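Precorrin-2 dehydrogenase (Bacillus megaterium, PDB 3DFZ) catalyses the NAD+-dependent dehydrogenation of precorrin-2 to sirohydrochlorin, a precursor shared by siroheme and the anaerobic route to adenosylcobalamin. Local coordinates at residues I42-R45 / R46-F50; A66-N69 / E70-A73; I144-D147 / G148-P151; E167-T170 / Q171-Q174; L176-C179 / R180-H184. One frame throughout, in Å; residues are numbered along the deposited sequence.

How the contacts relate
Contacts 1 and 2 lie on neighbouring helices of the NAD(P)-binding region and touch each other, Thr44 and Lys48 meeting Glu67, Ile68 and Trp71. Contact 1 is partly buried against the parallel sheet; contact 2 is a surface helix whose Glu72 is paired with Arg81. Contact 3, by contrast, is a buried type I' turn between strand 140-145 and helix 151-164, held by hydroxyls more than by apolar packing. Contacts 4 and 5 are successive stretches of helix 168-184, their centres about 14 Å apart: the first combines tyrosines with a doubly used carbonyl, the second packs apolar side chains four residues apart, one of them a tyrosine. Contacts 1, 3, 4 and 5 reach the second subunit; no other chain touches contact 2.

Contact 1. Residues I42-R45 / R46-F50; sequences IATR and RIKGF
Ile47 lies tight against Ala43 on the inner side of helix 41-50. Its CG1 and CD1 both come over the Ala43 carbonyl, CD1 reaching Ala43 O at 3.2 Å, while Ile47 N donates to the same oxygen at 3.0 Å. CG1 sits beside the backbone N (chi1 -69°), which carries the chain back along the helix. Both residues pack on Val36 of strand 33-37, so this flank closes the helix on the sheet of the Rossmann-like beta-alpha-beta unit. Thr44 is buried too, against helix 66-73, its OG1 bonded to Gly40 O and Ser65 OG. The root of Arg46 packs on Val96; the chain then bends at chi2 (-68°), and Ile42 CG2 lies over one face of the guanidinium, 4.3 Å from Arg46 NH1. Arg46 NE bonds Asn119 OD1.

The loose, exposed side belongs to Arg45 and the end of Lys48, whose NZ runs alongside Thr44, 4.1 Å from Thr44 CG2. The Arg45 guanidinium plane is turned 56° from that of Arg46. Arg45 NH1 and Arg46 NH1 stand only 4.2 Å apart, so these like charges probably make the potential positive around Ile42, an NAD(+)-site residue by similarity, whose CG2 touches the Arg46 guanidinium.

Contact 2. Residues A66-N69 / E70-A73; sequences AEIN and EWEA
Helical bonds tie Ala66-Asn69 to Glu70-Ala73 four times over, from Glu70 N to Ala66 O, Trp71 N to Glu67 O, Glu72 N to Ile68 O and Ala73 N to Asn69 O; the first is the most bent at 147°, and its donor stands above the Ala66 carbonyl plane. Trp71 carries the side-chain contact. Its CG lies beside the backbone N (chi1 -67°), which folds the indole back over the preceding turn. Glu67 O then sits over one ring face, 3.0 Å above the plane and displaced toward the rim, with CD2 at 3.2 Å from that oxygen. Ile68 comes in at a slant, its CG1 4.1 Å from Trp71 CE3.

This is the helix of the beta-alpha-beta unit that joins strands 56-60 and 77-80. Ile68 turns inward, onto Leu77 and Val79 of strand 77-80. The far end of the indole packs on helix 41-50, where Trp71 CH2 meets Lys48 CG.

At the outer side, Asn69 and Glu72 run side by side, with Asn69 OD1 4.0 Å from Glu72 OE1 and the amide and carboxylate planes 72° apart. Each acts through another partner: Glu72 OE2 forms a salt bridge to Arg81 NH1, and Asn69 ND2 bonds back to Ser65 O.

Contact 3. Residues I144-D147 / G148-P151; sequences ISTD and GASP
Thr146 reaches across the turn to Ser150, and its side chain is worth tracing outward. From CB the two branches part: CG2 lies opposite the residue's own carbonyl carbon, beside the backbone N, while OG1 takes the place between N and carbonyl carbon (chi1 66°), facing the chain as it returns at Ala149 and Ser150. There OG1 passes 4.0 Å from Ala149 CB and, at the tip, accepts from Ser150 N at 3.2 Å, with an angle of 151° at the hydrogen. The same hydroxyl bonds Thr154 OG1 in helix 151-164, so the turn and the first turn of that helix are tied through one atom.

The backbone of Thr146 closes the turn as well. Its O accepts from Ala149 N at 2.9 Å, the donor standing 55° out of the carbonyl plane, and Ala149 CB crowds up to the same oxygen at 3.1 Å. One residue earlier, Ser145 OG accepts from Asp147 N at 3.1 Å, an ST turn. A valine in place of Thr146 would probably leave Ser150 N without its acceptor and Thr154 OG1 short of one of its partners, so that the turn is less firmly tied to the helix.

Strand residues Ile144 and Ser145 pair in an antiparallel ladder with a strand of the second subunit, which places the turn at the dimer interface. Thr146 to Ala149 forms a type I' beta turn, with positive phi at Asp147 and Gly148, and it runs straight into an N-cap: Ser150 OG bonds Leu153 N at the start of helix 151-164.

Contact 4. Residues E167-T170 / Q171-Q174; sequences ESYT and QYTQ
Tyr169 and Tyr172, on helix 168-184, touch only lightly, since their first torsions send the rings different ways. Tyr169 keeps CG beside its backbone N, whereas Tyr172 places CG opposite its own (chi1 -178°), which swings its ring away from the earlier turn. Tyr169 CD1 comes to the edge of the Tyr172 ring, 4.4 Å from Tyr172 CD2, a graze and not a stack. Both rings have wider neighbours: Ile157 and Leu153 of the second subunit pack on Tyr169 and Tyr172 respectively, and Tyr172 OH bonds Ile200 O.

Thr173 sets OG1 between the backbone N and the carbonyl carbon (chi1 52°). That points the hydroxyl back up the helix, where it donates to Tyr169 O at 3.0 Å, only 16° off the carbonyl plane. Thr173 N donates to the same oxygen, also at 3.0 Å but from a more tilted position. Just before it, Tyr172 N bonds Ser168 O at 3.1 Å.

Two donors from one residue therefore grip Tyr169 O, which would tend to polarise that carbonyl, and the buried Thr173 hydroxyl spends its hydrogen on it, with only weak further bonds to Arg137 O and Arg139 N.

Contact 5. Residues L176-C179 / R180-H184; sequences LYEC and RVLIH
Similar first torsions, both close to anti, bring Tyr177 and Val181 together: the tyrosine sets CG away from its backbone N (chi1 -175°), and in the valine CG1 lies anti to the backbone N (chi1 168°), which leaves CG2 beside that N, toward the preceding turn. That methyl lands over one face of the phenol ring, with CG2 3.9 Å from Tyr177 CE2 and also 3.4 Å from Tyr177 O. The hydrogen bond from Val181 N to Tyr177 O is nearly straight. Arg139 adds a cation-pi contact to the same ring.

On the buried flank, Ile183 follows the same i to i+4 logic with Cys179. Its CG1 sits beside the backbone N and lies on the Cys179 carbonyl, 3.1 Å from O, before CD1 extends to meet Cys179 CB at 4.1 Å. Ile183 N donates to Cys179 O at 2.9 Å, though with a bent hydrogen angle of 142°. Helix 190-199 closes over this isoleucine through Leu196 and Leu197, while Phe215 and Leu216 of helix 209-218 meet the cysteine. An alanine at Ile183 would probably open a gap between Cys179 and those two leucines, since both CG1 and CD1 would be gone.

Between the two flanks, Arg180 sends its end across the dimer interface, where NE bonds Gly148 O of the second subunit, and Leu182 CD1 reaches Glu178 CG at 4.3 Å. Side chains four residues apart meeting along one helix, with one flank buried by helices 190-199 and 209-218, are what is expected of a helix in a small all-helical C-terminal bundle.

Contact 1. Residues I42-R45 / R46-F50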
loop_
_atom_site.group_PDB
_atom_site.type_symbol
_atom_site.label_atom_id
_atom_site.label_comp_id
_atom_site.label_asym_id
_atom_site.label_seq_id
_atom_site.Cartn_x
_atom_site.Cartn_y
_atom_site.Cartn_z
ATOM N N ILE B 42 8.300 -1.882 18.774
ATOM C CA ILE B 42 7.373 -1.961 17.651
ATOM C C ILE B 42 6.479 -0.691 17.509
ATOM O O ILE B 42 6.289 -0.203 16.397
ATOM C CB ILE B 42 6.505 -3.271 17.680
ATOM C CG1 ILE B 42 7.345 -4.477 18.135
ATOM C CG2 ILE B 42 5.865 -3.545 16.300
ATOM C CD1 ILE B 42 6.511 -5.705 18.554
ATOM N N ALA B 43 5.940 -0.180 18.622
ATOM C CA ALA B 43 5.134 1.058 18.615
ATOM C C ALA B 43 5.943 2.259 18.125
ATOM O O ALA B 43 5.462 3.047 17.309
ATOM C CB ALA B 43 4.531 1.329 19.989
ATOM N N THR B 44 7.175 2.369 18.607
ATOM C CA THR B 44 8.097 3.432 18.224
ATOM C C THR B 44 8.374 3.422 16.715
ATOM O O THR B 44 8.284 4.471 16.047
ATOM C CB THR B 44 9.422 3.290 18.992
ATOM O OG1 THR B 44 9.152 3.314 20.393
ATOM C CG2 THR B 44 10.401 4.400 18.646
ATOM N N ARG B 45 8.697 2.239 16.191
ATOM C CA ARG B 45 8.993 2.060 14.772
ATOM C C ARG B 45 7.773 2.443 13.930
ATOM O O ARG B 45 7.909 3.187 12.952
ATOM C CB ARG B 45 9.479 0.622 14.516
ATOM C CG ARG B 45 9.282 0.067 13.103
ATOM C CD ARG B 45 10.384 -0.945 12.668
ATOM N NE ARG B 45 11.039 -1.661 13.774
ATOM C CZ ARG B 45 10.648 -2.838 14.268
ATOM N NH1 ARG B 45 9.578 -3.472 13.778
ATOM N NH2 ARG B 45 11.328 -3.384 15.271
ATOM N N ARG B 46 6.586 1.974 14.334
ATOM C CA ARG B 46 5.342 2.310 13.639
ATOM C C ARG B 46 5.054 3.828 13.582
ATOM O O ARG B 46 4.742 4.348 12.518
ATOM C CB ARG B 46 4.146 1.558 14.246
ATOM C CG ARG B 46 4.112 0.055 13.987
ATOM C CD ARG B 46 3.853 -0.273 12.498
ATOM N NE ARG B 46 3.652 -1.709 12.235
ATOM C CZ ARG B 46 4.629 -2.601 12.074
ATOM N NH1 ARG B 46 5.898 -2.229 12.160
ATOM N NH2 ARG B 46 4.330 -3.876 11.836
ATOM N N ILE B 47 5.175 4.512 14.728
ATOM C CA ILE B 47 4.937 5.965 14.869
ATOM C C ILE B 47 5.864 6.787 13.977
ATOM O O ILE B 47 5.417 7.709 13.297
ATOM C CB ILE B 47 5.079 6.441 16.357
ATOM C CG1 ILE B 47 3.933 5.900 17.217
ATOM C CG2 ILE B 47 5.141 7.966 16.449
ATOM C CD1 ILE B 47 4.312 5.651 18.676
ATOM N N LYS B 48 7.152 6.450 13.983
ATOM C CA LYS B 48 8.116 7.033 13.049
ATOM C C LYS B 48 7.542 7.175 11.650
ATOM O O LYS B 48 7.696 8.217 11.032
ATOM C CB LYS B 48 9.395 6.203 12.993
ATOM C CG LYS B 48 10.580 6.866 13.657
ATOM C CD LYS B 48 11.476 5.823 14.346
ATOM C CE LYS B 48 12.722 6.451 14.995
ATOM N NZ LYS B 48 13.372 5.532 15.994
ATOM N N GLY B 49 6.874 6.124 11.175
ATOM C CA GLY B 49 6.263 6.069 9.845
ATOM C C GLY B 49 5.242 7.140 9.546
ATOM O O GLY B 49 5.137 7.595 8.404
ATOM N N PHE B 50 4.486 7.566 10.554
ATOM C CA PHE B 50 3.423 8.567 10.315
ATOM C C PHE B 50 3.520 9.867 11.148
ATOM O O PHE B 50 2.564 10.650 11.250
ATOM C CB PHE B 50 2.019 7.923 10.370
ATOM C CG PHE B 50 1.785 7.030 11.572
ATOM C CD1 PHE B 50 1.557 7.580 12.840
ATOM C CD2 PHE B 50 1.753 5.643 11.426
ATOM C CE1 PHE B 50 1.328 6.757 13.950
ATOM C CE2 PHE B 50 1.523 4.803 12.522
ATOM C CZ PHE B 50 1.314 5.363 13.796
#

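Contact 2. Residues A66-N69 / E70-A73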
loop_
_atom_site.group_PDB
_atom_site.type_symbol
_atom_site.label_atom_id
_atom_site.label_comp_id
_atom_site.label_asym_id
_atom_site.label_seq_id
_atom_site.Cartn_x
_atom_site.Cartn_y
_atom_site.Cartn_z
ATOM N N ALA B 66 11.869 6.281 25.342
ATOM C CA ALA B 66 12.587 7.558 25.365
ATOM C C ALA B 66 12.352 8.440 24.119
ATOM O O ALA B 66 12.458 9.680 24.178
ATOM C CB ALA B 66 14.081 7.289 25.529
ATOM N N GLU B 67 12.084 7.779 22.994
ATOM C CA GLU B 67 11.820 8.443 21.722
ATOM C C GLU B 67 10.372 8.924 21.626
ATOM O O GLU B 67 10.128 10.030 21.166
ATOM C CB GLU B 67 12.197 7.541 20.539
ATOM C CG GLU B 67 12.037 6.057 20.811
ATOM C CD GLU B 67 13.362 5.320 20.950
ATOM O OE1 GLU B 67 14.196 5.399 20.023
ATOM O OE2 GLU B 67 13.563 4.647 21.981
ATOM N N ILE B 68 9.419 8.100 22.065
ATOM C CA ILE B 68 8.046 8.559 22.216
ATOM C C ILE B 68 7.979 9.770 23.179
ATOM O O ILE B 68 7.333 10.775 22.881
ATOM C CB ILE B 68 7.070 7.412 22.607
ATOM C CG1 ILE B 68 7.098 6.295 21.544
ATOM C CG2 ILE B 68 5.643 7.938 22.751
ATOM C CD1 ILE B 68 6.437 4.960 21.965
ATOM N N ASN B 69 8.688 9.674 24.305
ATOM C CA ASN B 69 8.827 10.789 25.241
ATOM C C ASN B 69 9.336 12.065 24.607
ATOM O O ASN B 69 8.778 13.135 24.844
ATOM C CB ASN B 69 9.713 10.394 26.424
ATOM C CG ASN B 69 8.924 9.794 27.544
ATOM O OD1 ASN B 69 8.191 10.497 28.213
ATOM N ND2 ASN B 69 9.057 8.484 27.759
ATOM N N GLU B 70 10.385 11.950 23.798
ATOM C CA GLU B 70 10.958 13.101 23.086
ATOM C C GLU B 70 9.966 13.701 22.072
ATOM O O GLU B 70 9.880 14.930 21.945
ATOM C CB GLU B 70 12.277 12.715 22.413
ATOM C CG GLU B 70 12.998 13.830 21.620
ATOM C CD GLU B 70 13.345 15.114 22.417
ATOM O OE1 GLU B 70 13.098 15.211 23.649
ATOM O OE2 GLU B 70 13.878 16.052 21.778
ATOM N N TRP B 71 9.238 12.836 21.366
ATOM C CA TRP B 71 8.176 13.254 20.450
ATOM C C TRP B 71 7.001 13.925 21.182
ATOM O O TRP B 71 6.454 14.910 20.707
ATOM C CB TRP B 71 7.666 12.060 19.628
ATOM C CG TRP B 71 8.676 11.502 18.648
ATOM C CD1 TRP B 71 9.603 12.205 17.932
ATOM C CD2 TRP B 71 8.827 10.127 18.261
ATOM N NE1 TRP B 71 10.323 11.355 17.128
ATOM C CE2 TRP B 71 9.871 10.075 17.308
ATOM C CE3 TRP B 71 8.175 8.935 18.618
ATOM C CZ2 TRP B 71 10.293 8.868 16.711
ATOM C CZ3 TRP B 71 8.591 7.731 18.018
ATOM C CH2 TRP B 71 9.645 7.714 17.084
ATOM N N GLU B 72 6.627 13.377 22.329
ATOM C CA GLU B 72 5.640 13.999 23.204
ATOM C C GLU B 72 6.109 15.388 23.655
ATOM O O GLU B 72 5.358 16.367 23.549
ATOM C CB GLU B 72 5.379 13.103 24.423
ATOM C CG GLU B 72 4.085 13.422 25.161
ATOM C CD GLU B 72 4.195 13.239 26.680
ATOM O OE1 GLU B 72 5.344 13.106 27.215
ATOM O OE2 GLU B 72 3.114 13.260 27.323
ATOM N N ALA B 73 7.363 15.468 24.114
ATOM C CA ALA B 73 7.959 16.716 24.574
ATOM C C ALA B 73 8.155 17.713 23.442
ATOM O O ALA B 73 8.226 18.923 23.678
ATOM C CB ALA B 73 9.277 16.449 25.289
#

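Contact 3. Residues I144-D147 / G148-P151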
loop_
_atom_site.group_PDB
_atom_site.type_symbol
_atom_site.label_atom_id
_atom_site.label_comp_id
_atom_site.label_asym_id
_atom_site.label_seq_id
_atom_site.Cartn_x
_atom_site.Cartn_y
_atom_site.Cartn_z
ATOM N N ILE B 144 7.123 -3.536 -0.634
ATOM C CA ILE B 144 7.101 -4.963 -0.899
ATOM C C ILE B 144 6.328 -5.699 0.180
ATOM O O ILE B 144 6.582 -5.489 1.365
ATOM C CB ILE B 144 8.533 -5.568 -0.871
ATOM C CG1 ILE B 144 9.495 -4.787 -1.777
ATOM C CG2 ILE B 144 8.481 -7.105 -1.190
ATOM C CD1 ILE B 144 10.418 -3.781 -1.091
ATOM N N SER B 145 5.430 -6.591 -0.219
ATOM C CA SER B 145 4.715 -7.417 0.738
ATOM C C SER B 145 4.559 -8.831 0.214
ATOM O O SER B 145 4.528 -9.058 -0.988
ATOM C CB SER B 145 3.322 -6.817 1.004
ATOM O OG SER B 145 2.599 -7.533 2.004
ATOM N N THR B 146 4.468 -9.786 1.130
ATOM C CA THR B 146 4.096 -11.141 0.778
ATOM C C THR B 146 2.880 -11.551 1.612
ATOM O O THR B 146 2.625 -12.746 1.810
ATOM C CB THR B 146 5.256 -12.175 0.946
ATOM O OG1 THR B 146 5.592 -12.303 2.326
ATOM C CG2 THR B 146 6.511 -11.792 0.142
ATOM N N ASP B 147 2.139 -10.553 2.112
ATOM C CA ASP B 147 0.923 -10.781 2.900
ATOM C C ASP B 147 1.268 -11.601 4.131
ATOM O O ASP B 147 0.519 -12.484 4.540
ATOM C CB ASP B 147 -0.119 -11.506 2.032
ATOM C CG ASP B 147 -1.542 -11.227 2.449
ATOM O OD1 ASP B 147 -1.764 -10.333 3.296
ATOM O OD2 ASP B 147 -2.458 -11.899 1.921
ATOM N N GLY B 148 2.440 -11.338 4.690
ATOM C CA GLY B 148 2.941 -12.133 5.815
ATOM C C GLY B 148 3.239 -13.614 5.559
ATOM O O GLY B 148 3.516 -14.360 6.512
ATOM N N ALA B 149 3.189 -14.056 4.297
ATOM C CA ALA B 149 3.549 -15.439 3.940
ATOM C C ALA B 149 4.986 -15.789 4.390
ATOM O O ALA B 149 5.248 -16.899 4.853
ATOM C CB ALA B 149 3.412 -15.654 2.448
ATOM N N SER B 150 5.898 -14.826 4.252
ATOM C CA SER B 150 7.291 -15.045 4.560
ATOM C C SER B 150 8.018 -13.728 4.729
ATOM O O SER B 150 8.468 -13.152 3.753
ATOM C CB SER B 150 7.969 -15.891 3.462
ATOM O OG SER B 150 9.325 -16.118 3.788
ATOM N N PRO B 151 8.166 -13.265 5.992
ATOM C CA PRO B 151 8.981 -12.081 6.299
ATOM C C PRO B 151 10.405 -12.166 5.752
ATOM O O PRO B 151 10.980 -11.145 5.398
ATOM C CB PRO B 151 8.996 -12.043 7.844
ATOM C CG PRO B 151 7.772 -12.750 8.250
ATOM C CD PRO B 151 7.455 -13.775 7.185
#

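Contact 4. Residues E167-T170 / Q171-Q174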
loop_
_atom_site.group_PDB
_atom_site.type_symbol
_atom_site.label_atom_id
_atom_site.label_comp_id
_atom_site.label_asym_id
_atom_site.label_seq_id
_atom_site.Cartn_x
_atom_site.Cartn_y
_atom_site.Cartn_z
ATOM N N GLU B 167 21.829 4.124 -5.341
ATOM C CA GLU B 167 21.844 5.571 -5.110
ATOM C C GLU B 167 21.786 6.430 -6.363
ATOM O O GLU B 167 21.523 7.617 -6.252
ATOM C CB GLU B 167 23.077 5.979 -4.291
ATOM C CG GLU B 167 23.078 5.462 -2.853
ATOM C CD GLU B 167 23.661 4.067 -2.731
ATOM O OE1 GLU B 167 23.863 3.385 -3.770
ATOM O OE2 GLU B 167 23.930 3.652 -1.582
ATOM N N SER B 168 22.027 5.849 -7.541
ATOM C CA SER B 168 21.777 6.559 -8.793
ATOM C C SER B 168 20.330 7.008 -8.902
ATOM O O SER B 168 20.077 8.061 -9.462
ATOM C CB SER B 168 22.140 5.718 -10.028
ATOM O OG SER B 168 21.316 4.572 -10.129
ATOM N N TYR B 169 19.382 6.229 -8.379
ATOM C CA TYR B 169 17.965 6.640 -8.438
ATOM C C TYR B 169 17.658 7.831 -7.501
ATOM O O TYR B 169 16.731 8.599 -7.739
ATOM C CB TYR B 169 17.040 5.451 -8.188
ATOM C CG TYR B 169 16.993 4.510 -9.377
ATOM C CD1 TYR B 169 15.996 4.635 -10.340
ATOM C CD2 TYR B 169 17.977 3.533 -9.567
ATOM C CE1 TYR B 169 15.965 3.811 -11.450
ATOM C CE2 TYR B 169 17.939 2.689 -10.672
ATOM C CZ TYR B 169 16.933 2.840 -11.608
ATOM O OH TYR B 169 16.856 2.002 -12.691
ATOM N N THR B 170 18.473 8.001 -6.468
ATOM C CA THR B 170 18.273 9.109 -5.540
ATOM C C THR B 170 18.522 10.449 -6.241
ATOM O O THR B 170 17.697 11.361 -6.144
ATOM C CB THR B 170 19.143 8.944 -4.280
ATOM O OG1 THR B 170 18.924 7.637 -3.716
ATOM C CG2 THR B 170 18.814 9.992 -3.252
ATOM N N GLN B 171 19.648 10.554 -6.936
ATOM C CA GLN B 171 19.999 11.716 -7.718
ATOM C C GLN B 171 19.059 11.940 -8.944
ATOM O O GLN B 171 18.754 13.082 -9.329
ATOM C CB GLN B 171 21.444 11.533 -8.229
ATOM C CG GLN B 171 22.038 12.768 -8.896
ATOM C CD GLN B 171 21.538 13.028 -10.304
ATOM O OE1 GLN B 171 21.194 12.093 -11.048
ATOM N NE2 GLN B 171 21.529 14.317 -10.701
ATOM N N TYR B 172 18.684 10.839 -9.576
ATOM C CA TYR B 172 17.866 10.853 -10.792
ATOM C C TYR B 172 16.441 11.358 -10.538
ATOM O O TYR B 172 15.910 12.134 -11.324
ATOM C CB TYR B 172 17.856 9.438 -11.396
ATOM C CG TYR B 172 17.096 9.282 -12.706
ATOM C CD1 TYR B 172 17.181 10.238 -13.727
ATOM C CD2 TYR B 172 16.300 8.169 -12.922
ATOM C CE1 TYR B 172 16.499 10.071 -14.897
ATOM C CE2 TYR B 172 15.615 8.000 -14.112
ATOM C CZ TYR B 172 15.728 8.936 -15.088
ATOM O OH TYR B 172 15.044 8.719 -16.264
ATOM N N THR B 173 15.816 10.935 -9.442
ATOM C CA THR B 173 14.450 11.408 -9.183
ATOM C C THR B 173 14.469 12.871 -8.761
ATOM O O THR B 173 13.453 13.558 -8.867
ATOM C CB THR B 173 13.673 10.523 -8.171
ATOM O OG1 THR B 173 14.445 10.344 -6.958
ATOM C CG2 THR B 173 13.400 9.173 -8.809
ATOM N N GLN B 174 15.635 13.346 -8.317
ATOM C CA GLN B 174 15.827 14.774 -8.077
ATOM C C GLN B 174 15.882 15.534 -9.389
ATOM O O GLN B 174 15.256 16.586 -9.508
ATOM C CB GLN B 174 17.071 15.063 -7.191
ATOM C CG GLN B 174 17.417 16.564 -7.018
ATOM C CD GLN B 174 16.309 17.416 -6.330
ATOM O OE1 GLN B 174 15.516 16.916 -5.524
ATOM N NE2 GLN B 174 16.277 18.707 -6.652
#

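Contact 5. Residues L176-C179 / R180-H184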
loop_
_atom_site.group_PDB
_atom_site.type_symbol
_atom_site.label_atom_id
_atom_site.label_comp_id
_atom_site.label_asym_id
_atom_site.label_seq_id
_atom_site.Cartn_x
_atom_site.Cartn_y
_atom_site.Cartn_z
ATOM N N LEU B 176 14.498 14.395 -12.170
ATOM C CA LEU B 176 13.136 14.257 -12.717
ATOM C C LEU B 176 12.155 15.196 -12.076
ATOM O O LEU B 176 11.215 15.649 -12.733
ATOM C CB LEU B 176 12.603 12.810 -12.589
ATOM C CG LEU B 176 13.318 11.731 -13.414
ATOM C CD1 LEU B 176 12.805 10.339 -13.044
ATOM C CD2 LEU B 176 13.126 11.999 -14.902
ATOM N N TYR B 177 12.339 15.456 -10.783
ATOM C CA TYR B 177 11.450 16.362 -10.038
ATOM C C TYR B 177 11.583 17.792 -10.575
ATOM O O TYR B 177 10.572 18.427 -10.915
ATOM C CB TYR B 177 11.720 16.304 -8.524
ATOM C CG TYR B 177 10.721 17.144 -7.725
ATOM C CD1 TYR B 177 9.414 16.684 -7.499
ATOM C CD2 TYR B 177 11.072 18.391 -7.229
ATOM C CE1 TYR B 177 8.503 17.443 -6.806
ATOM C CE2 TYR B 177 10.179 19.150 -6.533
ATOM C CZ TYR B 177 8.886 18.685 -6.322
ATOM O OH TYR B 177 7.978 19.451 -5.614
ATOM N N GLU B 178 12.824 18.281 -10.682
ATOM C CA GLU B 178 13.078 19.596 -11.269
ATOM C C GLU B 178 12.519 19.711 -12.689
ATOM O O GLU B 178 11.922 20.715 -13.030
ATOM C CB GLU B 178 14.566 19.936 -11.229
ATOM C CG GLU B 178 14.943 21.292 -11.801
ATOM C CD GLU B 178 16.418 21.634 -11.583
ATOM O OE1 GLU B 178 17.112 20.939 -10.794
ATOM O OE2 GLU B 178 16.876 22.627 -12.177
ATOM N N CYS B 179 12.711 18.688 -13.518
ATOM C CA CYS B 179 12.096 18.702 -14.858
ATOM C C CYS B 179 10.585 18.850 -14.795
ATOM O O CYS B 179 10.048 19.628 -15.539
ATOM C CB CYS B 179 12.431 17.442 -15.659
ATOM S SG CYS B 179 14.150 17.254 -16.073
ATOM N N ARG B 180 9.916 18.094 -13.917
ATOM C CA ARG B 180 8.453 18.152 -13.742
ATOM C C ARG B 180 7.996 19.582 -13.422
ATOM O O ARG B 180 7.119 20.132 -14.093
ATOM C CB ARG B 180 8.022 17.177 -12.649
ATOM C CG ARG B 180 6.529 16.910 -12.499
ATOM C CD ARG B 180 6.080 15.717 -13.351
ATOM N NE ARG B 180 4.838 15.115 -12.849
ATOM C CZ ARG B 180 3.668 15.102 -13.489
ATOM N NH1 ARG B 180 3.533 15.646 -14.695
ATOM N NH2 ARG B 180 2.619 14.525 -12.913
ATOM N N VAL B 181 8.640 20.186 -12.423
ATOM C CA VAL B 181 8.435 21.589 -12.030
ATOM C C VAL B 181 8.545 22.522 -13.236
ATOM O O VAL B 181 7.614 23.292 -13.516
ATOM C CB VAL B 181 9.449 22.023 -10.920
ATOM C CG1 VAL B 181 9.455 23.568 -10.709
ATOM C CG2 VAL B 181 9.176 21.288 -9.620
ATOM N N LEU B 182 9.666 22.453 -13.947
ATOM C CA LEU B 182 9.908 23.358 -15.070
ATOM C C LEU B 182 8.978 23.131 -16.256
ATOM O O LEU B 182 8.676 24.061 -16.979
ATOM C CB LEU B 182 11.376 23.331 -15.517
ATOM C CG LEU B 182 12.422 23.906 -14.546
ATOM C CD1 LEU B 182 13.828 23.799 -15.117
ATOM C CD2 LEU B 182 12.089 25.362 -14.166
ATOM N N ILE B 183 8.531 21.897 -16.451
ATOM C CA ILE B 183 7.683 21.540 -17.596
ATOM C C ILE B 183 6.213 21.921 -17.345
ATOM O O ILE B 183 5.496 22.284 -18.273
ATOM C CB ILE B 183 7.870 20.024 -17.984
ATOM C CG1 ILE B 183 9.279 19.818 -18.579
ATOM C CG2 ILE B 183 6.767 19.538 -18.927
ATOM C CD1 ILE B 183 9.778 18.387 -18.652
ATOM N N HIS B 184 5.797 21.843 -16.082
ATOM C CA HIS B 184 4.438 22.170 -15.645
ATOM C C HIS B 184 4.066 23.638 -15.910
ATOM O O HIS B 184 2.908 23.950 -16.203
ATOM C CB HIS B 184 4.289 21.842 -14.154
ATOM C CG HIS B 184 2.956 22.203 -13.573
ATOM N ND1 HIS B 184 1.860 21.365 -13.645
ATOM C CD2 HIS B 184 2.545 23.301 -12.896
ATOM C CE1 HIS B 184 0.831 21.937 -13.046
ATOM N NE2 HIS B 184 1.219 23.113 -12.583
#